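Local structure of aminopeptidase C (Lactobacillus rhamnosus, 4K7C) at residues A[58-63]-A[89-94]; A[68-73]-A[363-368]; A[79-84]-A[382-387]. The protein probably removes amino-terminal residues from peptides, acting as a papain-like cysteine peptidase that uses a thiol nucleophile. One frame throughout, in Å; residues are numbered along the deposited sequence.

Interaction 1 of 3, residues A[58-63]-A[89-94]. With GOL (glycerol), chain F.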
loop_
_atom_site.group_PDB
_atom_site.type_symbol
_atom_site.label_atom_id
_atom_site.label_comp_id
_atom_site.label_asym_id
_atom_site.label_seq_id
_atom_site.Cartn_x
_atom_site.Cartn_y
_atom_site.Cartn_z
ATOM N N THR A 58 -6.414 32.008 -9.576
ATOM C CA THR A 58 -5.662 31.946 -8.305
ATOM C C THR A 58 -4.662 30.796 -8.183
ATOM O O THR A 58 -3.979 30.654 -7.167
ATOM C CB THR A 58 -6.607 31.934 -7.099
ATOM O OG1 THR A 58 -7.540 30.849 -7.209
ATOM C CG2 THR A 58 -7.395 33.291 -6.926
ATOM N N GLY A 59 -4.553 29.974 -9.222
ATOM C CA GLY A 59 -3.523 28.919 -9.250
ATOM C C GLY A 59 -3.684 27.832 -8.145
ATOM O O GLY A 59 -4.803 27.521 -7.725
ATOM N N ALA A 60 -2.570 27.198 -7.793
ATOM C CA ALA A 60 -2.587 26.000 -7.002
ATOM C C ALA A 60 -2.725 26.314 -5.522
ATOM O O ALA A 60 -2.276 27.373 -5.012
ATOM C CB ALA A 60 -1.346 25.131 -7.279
ATOM N N VAL A 61 -3.394 25.380 -4.813
ATOM C CA VAL A 61 -3.578 25.512 -3.360
ATOM C C VAL A 61 -2.376 25.167 -2.480
ATOM O O VAL A 61 -1.399 24.489 -2.896
ATOM C CB VAL A 61 -4.814 24.680 -2.880
ATOM C CG1 VAL A 61 -6.089 25.037 -3.709
ATOM C CG2 VAL A 61 -4.562 23.183 -3.006
ATOM N N SER A 62 -2.444 25.670 -1.250
ATOM C CA SER A 62 -1.474 25.367 -0.212
ATOM C C SER A 62 -2.092 24.262 0.697
ATOM O O SER A 62 -3.258 23.837 0.503
ATOM C CB SER A 62 -1.146 26.660 0.594
ATOM O OG SER A 62 -2.319 27.299 1.051
ATOM N N ASN A 63 -1.338 23.789 1.671
ATOM C CA ASN A 63 -1.746 22.682 2.525
ATOM C C ASN A 63 -1.146 22.853 3.900
ATOM O O ASN A 63 0.089 22.769 4.088
ATOM C CB ASN A 63 -1.244 21.345 1.938
ATOM C CG ASN A 63 -1.816 20.156 2.672
ATOM O OD1 ASN A 63 -2.463 20.286 3.703
ATOM N ND2 ASN A 63 -1.559 18.979 2.141
ATOM N N ILE A 89 4.632 35.493 -10.696
ATOM C CA ILE A 89 5.254 34.299 -10.086
ATOM C C ILE A 89 4.144 33.287 -9.796
ATOM O O ILE A 89 3.519 33.269 -8.684
ATOM C CB ILE A 89 6.068 34.614 -8.775
ATOM C CG1 ILE A 89 6.906 35.893 -8.910
ATOM C CG2 ILE A 89 6.981 33.457 -8.404
ATOM C CD1 ILE A 89 7.446 36.413 -7.590
ATOM N N LYS A 90 3.957 32.401 -10.780
ATOM C CA LYS A 90 2.884 31.393 -10.709
ATOM C C LYS A 90 3.039 30.541 -9.410
ATOM O O LYS A 90 4.119 30.047 -9.131
ATOM C CB LYS A 90 2.917 30.446 -11.929
ATOM C CG LYS A 90 1.560 29.724 -12.086
ATOM C CD LYS A 90 1.514 28.806 -13.306
ATOM C CE LYS A 90 2.298 27.522 -13.065
ATOM N NZ LYS A 90 2.183 26.570 -14.213
ATOM N N ASP A 91 1.949 30.354 -8.659
ATOM C CA ASP A 91 1.951 29.460 -7.480
ATOM C C ASP A 91 2.871 29.873 -6.319
ATOM O O ASP A 91 3.223 29.064 -5.400
ATOM C CB ASP A 91 2.259 28.025 -7.894
ATOM C CG ASP A 91 1.175 27.440 -8.829
ATOM O OD1 ASP A 91 0.056 27.988 -8.959
ATOM O OD2 ASP A 91 1.530 26.432 -9.509
ATOM N N PHE A 92 3.299 31.116 -6.354
ATOM C CA PHE A 92 4.209 31.593 -5.305
ATOM C C PHE A 92 3.557 31.413 -3.918
ATOM O O PHE A 92 2.319 31.576 -3.772
ATOM C CB PHE A 92 4.488 33.063 -5.488
ATOM C CG PHE A 92 5.391 33.610 -4.403
ATOM C CD1 PHE A 92 6.741 33.299 -4.368
ATOM C CD2 PHE A 92 4.857 34.412 -3.410
ATOM C CE1 PHE A 92 7.582 33.822 -3.364
ATOM C CE2 PHE A 92 5.704 34.933 -2.424
ATOM C CZ PHE A 92 7.032 34.594 -2.375
ATOM N N GLU A 93 4.335 30.971 -2.926
ATOM C CA GLU A 93 3.804 30.862 -1.564
ATOM C C GLU A 93 4.630 31.670 -0.533
ATOM O O GLU A 93 5.833 31.731 -0.628
ATOM C CB GLU A 93 3.781 29.417 -1.038
ATOM C CG GLU A 93 2.581 28.554 -1.215
ATOM C CD GLU A 93 2.762 27.184 -0.513
ATOM O OE1 GLU A 93 3.601 26.421 -1.015
ATOM O OE2 GLU A 93 2.192 26.931 0.600
ATOM N N LEU A 94 3.908 32.270 0.415
ATOM C CA LEU A 94 4.512 32.888 1.589
ATOM C C LEU A 94 4.649 31.872 2.692
ATOM O O LEU A 94 3.845 30.876 2.731
ATOM C CB LEU A 94 3.648 34.062 2.043
ATOM C CG LEU A 94 3.500 35.200 1.018
ATOM C CD1 LEU A 94 2.264 36.134 1.216
ATOM C CD2 LEU A 94 4.812 35.997 0.935
HETATM C C1 GOL F . 1.882 24.202 -3.394
HETATM O O1 GOL F . 2.656 23.149 -3.965
HETATM C C2 GOL F . 1.939 25.445 -4.293
HETATM O O2 GOL F . 3.221 26.111 -4.200
HETATM C C3 GOL F . 0.892 26.476 -3.857
HETATM O O3 GOL F . 0.919 27.492 -4.852
HETATM O O HOH W 1 1.507 24.641 1.562
#
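A type II beta turn from Ile89 to Phe92, in the loop that follows helix 70-87, meets the loop leading into the same helix: Asp91 faces Gly59 and Ala60, and Glu93 faces Ser62. Asp91 is the third residue of the turn. Its CG lies beside the backbone N (chi1 -63°), which brings OD1 across to accept a nearly straight bond from Ala60 N at 3.0 Å. The N-H arrives from above the carboxylate plane, about 50° out of it, while Ala60 CB rests 3.6 Å from Asp91 OD1. Gly59 has positive phi, and a beta-carbon there would run into the same oxygen. Further along, Ser62 CB lies 3.3 Å from Glu93 OE2 in one of the two conformers of Ser62. That oxygen accepts from a water at 2.6 Å, the water accepts in turn from Asn63 N at 3.0 Å, and Gln96 NE2 also bonds Glu93 OE2. A glycerol, probably from the crystallisation liquor, lies between the loops, its O3 2.8 Å from Asp91 O. The contact lies near the surface, with helix 70-87 alongside: in that conformer Ser62 touches Phe73, Glu93 touches Arg80, and Gln96 begins the next helix, 96-117.

Interaction 2 of 3, residues A[68-73]-A[363-368]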
loop_
_atom_site.group_PDB
_atom_site.type_symbol
_atom_site.label_atom_id
_atom_site.label_comp_id
_atom_site.label_asym_id
_atom_site.label_seq_id
_atom_site.Cartn_x
_atom_site.Cartn_y
_atom_site.Cartn_z
ATOM N N GLY A 68 -3.802 23.714 12.904
ATOM C CA GLY A 68 -5.029 24.581 12.849
ATOM C C GLY A 68 -4.723 25.998 12.356
ATOM O O GLY A 68 -5.237 26.983 12.919
ATOM N N ARG A 69 -4.002 26.109 11.236
ATOM C CA ARG A 69 -3.473 27.363 10.786
ATOM C C ARG A 69 -4.327 27.917 9.635
ATOM O O ARG A 69 -3.862 28.778 8.914
ATOM C CB ARG A 69 -2.001 27.236 10.318
ATOM C CG ARG A 69 -1.067 26.931 11.411
ATOM C CD ARG A 69 0.375 26.773 10.955
ATOM N NE ARG A 69 0.515 25.655 10.010
ATOM C CZ ARG A 69 1.552 25.433 9.246
ATOM N NH1 ARG A 69 2.595 26.278 9.172
ATOM N NH2 ARG A 69 1.541 24.364 8.464
ATOM N N CYS A 70 -5.591 27.475 9.516
ATOM C CA CYS A 70 -6.394 27.867 8.338
ATOM C C CYS A 70 -6.412 29.395 8.158
ATOM O O CYS A 70 -6.095 29.873 7.089
ATOM C CB CYS A 70 -7.799 27.306 8.456
ATOM S SG CYS A 70 -8.584 28.042 9.860
ATOM N N TRP A 71 -6.616 30.132 9.255
ATOM C CA TRP A 71 -6.726 31.608 9.232
ATOM C C TRP A 71 -5.498 32.269 8.601
ATOM O O TRP A 71 -5.631 33.171 7.818
ATOM C CB TRP A 71 -6.962 32.143 10.626
ATOM C CG TRP A 71 -5.848 31.882 11.649
ATOM C CD1 TRP A 71 -5.377 30.664 12.104
ATOM C CD2 TRP A 71 -5.111 32.878 12.366
ATOM N NE1 TRP A 71 -4.389 30.851 13.014
ATOM C CE2 TRP A 71 -4.239 32.197 13.239
ATOM C CE3 TRP A 71 -5.111 34.262 12.357
ATOM C CZ2 TRP A 71 -3.391 32.871 14.104
ATOM C CZ3 TRP A 71 -4.274 34.935 13.250
ATOM C CH2 TRP A 71 -3.447 34.252 14.092
HETATM N N MSE A 72 -4.321 31.724 8.910
HETATM C CA MSE A 72 -3.049 32.196 8.346
HETATM C C MSE A 72 -2.878 31.843 6.884
HETATM O O MSE A 72 -2.518 32.652 6.069
HETATM C CB MSE A 72 -1.840 31.599 9.072
HETATM C CG MSE A 72 -1.825 31.731 10.529
HETATM SE SE MSE A 72 -0.179 30.839 11.141
HETATM C CE MSE A 72 -0.737 31.346 12.916
ATOM N N PHE A 73 -3.168 30.589 6.552
ATOM C CA PHE A 73 -3.116 30.115 5.175
ATOM C C PHE A 73 -4.039 30.943 4.313
ATOM O O PHE A 73 -3.634 31.396 3.215
ATOM C CB PHE A 73 -3.438 28.593 5.058
ATOM C CG PHE A 73 -2.232 27.725 5.325
ATOM C CD1 PHE A 73 -1.593 27.065 4.279
ATOM C CD2 PHE A 73 -1.741 27.594 6.566
ATOM C CE1 PHE A 73 -0.482 26.298 4.496
ATOM C CE2 PHE A 73 -0.614 26.822 6.826
ATOM C CZ PHE A 73 0.045 26.209 5.769
ATOM N N THR A 363 -15.302 27.823 12.525
ATOM C CA THR A 363 -14.354 26.796 12.826
ATOM C C THR A 363 -13.196 26.760 11.790
ATOM O O THR A 363 -12.187 26.103 12.026
ATOM C CB THR A 363 -14.992 25.410 12.861
ATOM O OG1 THR A 363 -15.447 25.109 11.540
ATOM C CG2 THR A 363 -16.156 25.354 13.871
ATOM N N HIS A 364 -13.346 27.424 10.647
ATOM C CA HIS A 364 -12.363 27.308 9.545
ATOM C C HIS A 364 -12.402 28.589 8.682
ATOM O O HIS A 364 -13.439 29.170 8.406
ATOM C CB HIS A 364 -12.675 26.046 8.713
ATOM C CG HIS A 364 -11.623 25.682 7.698
ATOM N ND1 HIS A 364 -10.271 25.652 7.998
ATOM C CD2 HIS A 364 -11.724 25.307 6.394
ATOM C CE1 HIS A 364 -9.585 25.300 6.912
ATOM N NE2 HIS A 364 -10.446 25.079 5.932
ATOM N N ALA A 365 -11.238 29.027 8.246
ATOM C CA ALA A 365 -11.089 30.219 7.392
ATOM C C ALA A 365 -10.664 29.669 6.023
ATOM O O ALA A 365 -9.751 28.799 5.937
ATOM C CB ALA A 365 -9.955 31.147 7.924
HETATM N N MSE A 366 -11.253 30.231 4.993
HETATM C CA MSE A 366 -10.926 29.925 3.603
HETATM C C MSE A 366 -11.013 31.247 2.843
HETATM O O MSE A 366 -11.140 32.307 3.424
HETATM C CB MSE A 366 -11.792 28.768 3.029
HETATM C CG MSE A 366 -11.605 27.482 3.848
HETATM SE SE MSE A 366 -12.775 26.025 3.182
HETATM C CE MSE A 366 -14.500 26.714 3.803
ATOM N N VAL A 367 -10.972 31.164 1.506
ATOM C CA VAL A 367 -10.969 32.296 0.633
ATOM C C VAL A 367 -12.005 32.069 -0.508
ATOM O O VAL A 367 -12.006 31.030 -1.166
ATOM C CB VAL A 367 -9.520 32.554 0.068
ATOM C CG1 VAL A 367 -9.539 33.694 -0.967
ATOM C CG2 VAL A 367 -8.525 32.797 1.139
ATOM N N LEU A 368 -12.876 33.056 -0.689
ATOM C CA LEU A 368 -13.715 33.150 -1.894
ATOM C C LEU A 368 -12.910 33.656 -3.059
ATOM O O LEU A 368 -12.281 34.730 -2.961
ATOM C CB LEU A 368 -14.930 34.095 -1.674
ATOM C CG LEU A 368 -15.665 33.750 -0.359
ATOM C CD1 LEU A 368 -16.632 34.846 -0.054
ATOM C CD2 LEU A 368 -16.487 32.443 -0.446
#
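Cys70 and His364 face each other in the arrangement expected of a papain-like peptidase, a cysteine at the start of the long helix 70-87 against a histidine on a strand of the neighbouring beta domain; by family they are probably the nucleophile and its base. The tight part is small and buried. Ala365 N donates to Cys70 SG at 3.3 Å, with an N-H...S angle of 155°. A chi1 of -170° sets the His364 ring opposite its backbone N and toward Cys70, ND1 coming 3.5 Å from Cys70 SG, while NE2 bonds Asn385 OD1. Cys70 has two conformers, so both sulfur distances hold for one of them and are to that extent uncertain. A leucine in place of His364 would probably leave Asn385 OD1 with one donor fewer and the sulfur without its imidazole neighbour, Ala365 N alone remaining of the polar contacts just described. The open side is at Thr363, which is exposed and points away. Trp71, by contrast, is buried, its indole turned from the strand and held through NE1 by Asp138 O. The methyl of Ala365 presses on the helix backbone, its CB 3.5 Å from Trp71 CA.

Interaction 3 of 3, residues A[79-84]-A[382-387]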
loop_
_atom_site.group_PDB
_atom_site.type_symbol
_atom_site.label_atom_id
_atom_site.label_comp_id
_atom_site.label_asym_id
_atom_site.label_seq_id
_atom_site.Cartn_x
_atom_site.Cartn_y
_atom_site.Cartn_z
HETATM N N MSE A 79 -2.855 37.479 0.002
HETATM C CA MSE A 79 -1.624 38.315 -0.281
HETATM C C MSE A 79 -0.841 37.724 -1.416
HETATM O O MSE A 79 -0.458 38.414 -2.341
HETATM C CB MSE A 79 -0.825 38.290 1.026
HETATM C CG MSE A 79 -1.461 39.136 2.065
HETATM SE SE MSE A 79 -0.465 39.052 3.733
HETATM C CE MSE A 79 -1.886 39.896 4.691
ATOM N N ARG A 80 -0.645 36.401 -1.401
ATOM C CA ARG A 80 0.198 35.749 -2.423
ATOM C C ARG A 80 -0.465 35.749 -3.780
ATOM O O ARG A 80 0.250 35.713 -4.785
ATOM C CB ARG A 80 0.572 34.313 -2.042
ATOM C CG ARG A 80 -0.512 33.268 -2.345
ATOM C CD ARG A 80 -0.205 32.041 -1.507
ATOM N NE ARG A 80 -1.177 30.960 -1.685
ATOM C CZ ARG A 80 -1.066 29.973 -2.560
ATOM N NH1 ARG A 80 0.038 29.834 -3.291
ATOM N NH2 ARG A 80 -2.034 29.055 -2.613
ATOM N N HIS A 81 -1.793 35.777 -3.844
ATOM C CA HIS A 81 -2.412 35.898 -5.207
ATOM C C HIS A 81 -2.108 37.319 -5.819
ATOM O O HIS A 81 -1.916 37.454 -7.018
ATOM C CB HIS A 81 -3.902 35.546 -5.215
ATOM C CG HIS A 81 -4.208 34.166 -4.715
ATOM N ND1 HIS A 81 -3.439 33.065 -5.036
ATOM C CD2 HIS A 81 -5.191 33.713 -3.906
ATOM C CE1 HIS A 81 -3.950 31.989 -4.437
ATOM N NE2 HIS A 81 -4.984 32.366 -3.718
ATOM N N GLY A 82 -2.066 38.342 -4.962
ATOM C CA GLY A 82 -1.594 39.664 -5.348
ATOM C C GLY A 82 -0.175 39.639 -5.904
ATOM O O GLY A 82 0.081 40.121 -7.008
ATOM N N ILE A 83 0.717 38.944 -5.184
ATOM C CA ILE A 83 2.107 38.835 -5.619
ATOM C C ILE A 83 2.237 38.125 -6.926
ATOM O O ILE A 83 3.008 38.551 -7.874
ATOM C CB ILE A 83 2.950 38.120 -4.548
ATOM C CG1 ILE A 83 2.997 38.962 -3.288
ATOM C CG2 ILE A 83 4.356 37.820 -5.051
ATOM C CD1 ILE A 83 3.691 38.271 -2.107
ATOM N N GLN A 84 1.541 36.997 -7.017
ATOM C CA GLN A 84 1.589 36.156 -8.238
ATOM C C GLN A 84 1.167 36.969 -9.483
ATOM O O GLN A 84 1.758 36.819 -10.519
ATOM C CB GLN A 84 0.559 34.982 -8.130
ATOM C CG GLN A 84 0.918 33.936 -7.073
ATOM C CD GLN A 84 -0.238 33.024 -6.638
ATOM O OE1 GLN A 84 -1.421 33.210 -6.981
ATOM N NE2 GLN A 84 0.108 32.096 -5.833
ATOM N N LYS A 382 -17.037 29.958 -5.208
ATOM C CA LYS A 382 -15.825 29.202 -5.374
ATOM C C LYS A 382 -14.900 29.449 -4.197
ATOM O O LYS A 382 -14.616 30.609 -3.790
ATOM C CB LYS A 382 -15.116 29.524 -6.678
ATOM C CG LYS A 382 -13.823 28.773 -6.912
ATOM C CD LYS A 382 -13.180 29.088 -8.259
ATOM C CE LYS A 382 -12.134 28.021 -8.574
ATOM N NZ LYS A 382 -11.162 28.442 -9.600
ATOM N N VAL A 383 -14.381 28.365 -3.653
ATOM C CA VAL A 383 -13.686 28.416 -2.360
ATOM C C VAL A 383 -12.289 27.820 -2.447
ATOM O O VAL A 383 -12.109 26.621 -2.764
ATOM C CB VAL A 383 -14.486 27.674 -1.270
ATOM C CG1 VAL A 383 -13.750 27.611 0.089
ATOM C CG2 VAL A 383 -15.756 28.362 -1.120
ATOM N N GLU A 384 -11.295 28.630 -2.165
ATOM C CA GLU A 384 -9.947 28.101 -2.046
ATOM C C GLU A 384 -9.711 27.548 -0.681
ATOM O O GLU A 384 -9.771 28.272 0.330
ATOM C CB GLU A 384 -8.837 29.169 -2.370
ATOM C CG GLU A 384 -7.422 28.578 -2.181
ATOM C CD GLU A 384 -6.330 29.580 -2.471
ATOM O OE1 GLU A 384 -6.683 30.778 -2.579
ATOM O OE2 GLU A 384 -5.151 29.199 -2.432
ATOM N N ASN A 385 -9.440 26.231 -0.619
ATOM C CA ASN A 385 -9.145 25.596 0.654
ATOM C C ASN A 385 -7.641 25.448 0.786
ATOM O O ASN A 385 -6.937 25.802 -0.127
ATOM C CB ASN A 385 -9.862 24.248 0.859
ATOM C CG ASN A 385 -10.140 23.923 2.347
ATOM O OD1 ASN A 385 -9.631 24.536 3.285
ATOM N ND2 ASN A 385 -10.990 22.923 2.556
ATOM N N SER A 386 -7.187 25.036 1.969
ATOM C CA SER A 386 -5.743 24.939 2.330
ATOM C C SER A 386 -5.424 23.536 2.854
ATOM O O SER A 386 -4.665 23.323 3.830
ATOM C CB SER A 386 -5.352 26.017 3.373
ATOM O OG SER A 386 -6.172 26.004 4.538
ATOM N N TRP A 387 -6.058 22.540 2.222
ATOM C CA TRP A 387 -5.875 21.143 2.589
ATOM C C TRP A 387 -5.167 20.359 1.514
ATOM O O TRP A 387 -5.241 19.106 1.503
ATOM C CB TRP A 387 -7.248 20.475 2.876
ATOM C CG TRP A 387 -7.936 21.002 4.052
ATOM C CD1 TRP A 387 -7.415 21.821 5.063
ATOM C CD2 TRP A 387 -9.341 20.779 4.402
ATOM N NE1 TRP A 387 -8.412 22.077 5.974
ATOM C CE2 TRP A 387 -9.599 21.493 5.581
ATOM C CE3 TRP A 387 -10.373 20.050 3.812
ATOM C CZ2 TRP A 387 -10.835 21.458 6.225
ATOM C CZ3 TRP A 387 -11.666 20.054 4.421
ATOM C CH2 TRP A 387 -11.887 20.782 5.598
#
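The His81 ring has partners at two points of its edge, both close to its plane: Glu384 OE1 beyond NE2 and Gln84 OE1 beyond ND1. Its CE1 also lies over one face of the Arg80 guanidinium, 3.7 Å above the plane and toward the rim. At the guanidinium's edge, Glu384 OE2 sits 3.1 Å from Arg80 NH2 in a salt bridge whose hydrogen bond is bent and weak. The straighter link is His81 NE2 to Glu384 OE1, 2.6 Å with an N-H...O angle of 163°, arriving on the syn side of the carboxylate; ring and carboxylate planes are 32° apart. This His-carboxylate bond spans the interface between the two halves of the papain-like fold, helix 70-87 on one side and the end of strand 377-384 on the other. Glu384 crosses it fully extended, CG anti to the backbone N (chi1 178°), and its buried carboxylate is shared by two basic side chains. With Gln84 OE1 accepting from His81 ND1 at 2.8 Å, both ring nitrogens donate, consistent with a positively charged His81. Asn77 OD1, one turn back on the helix, bonds Arg80 NE and helps to fix the guanidinium's rotation.

In the fold
Helix 70-87 connects all three contacts: interaction 2 uses its start, interaction 3 its later turns, and interaction 1 joins the loops that enter and leave it. Interactions 1 and 3 are closest, with centres about 7 Å apart. They meet at Arg80 of interaction 3, whose NH2 lies 2.9 Å from Ala60 O and whose NH1 lies 2.9 Å from Phe92 O, so one guanidinium spans both loops. Interactions 2 and 3 have centres about 11 Å apart and meet through neighbouring strands, Val367 O lying 2.7 Å from Glu384 N. Just past Glu384, Asn385 of segment 382-387 is probably the third member of a papain-like triad with Cys70 and His364, its OD1 2.8 Å from His364 NE2. The glycerol also bonds Arg80 NH1.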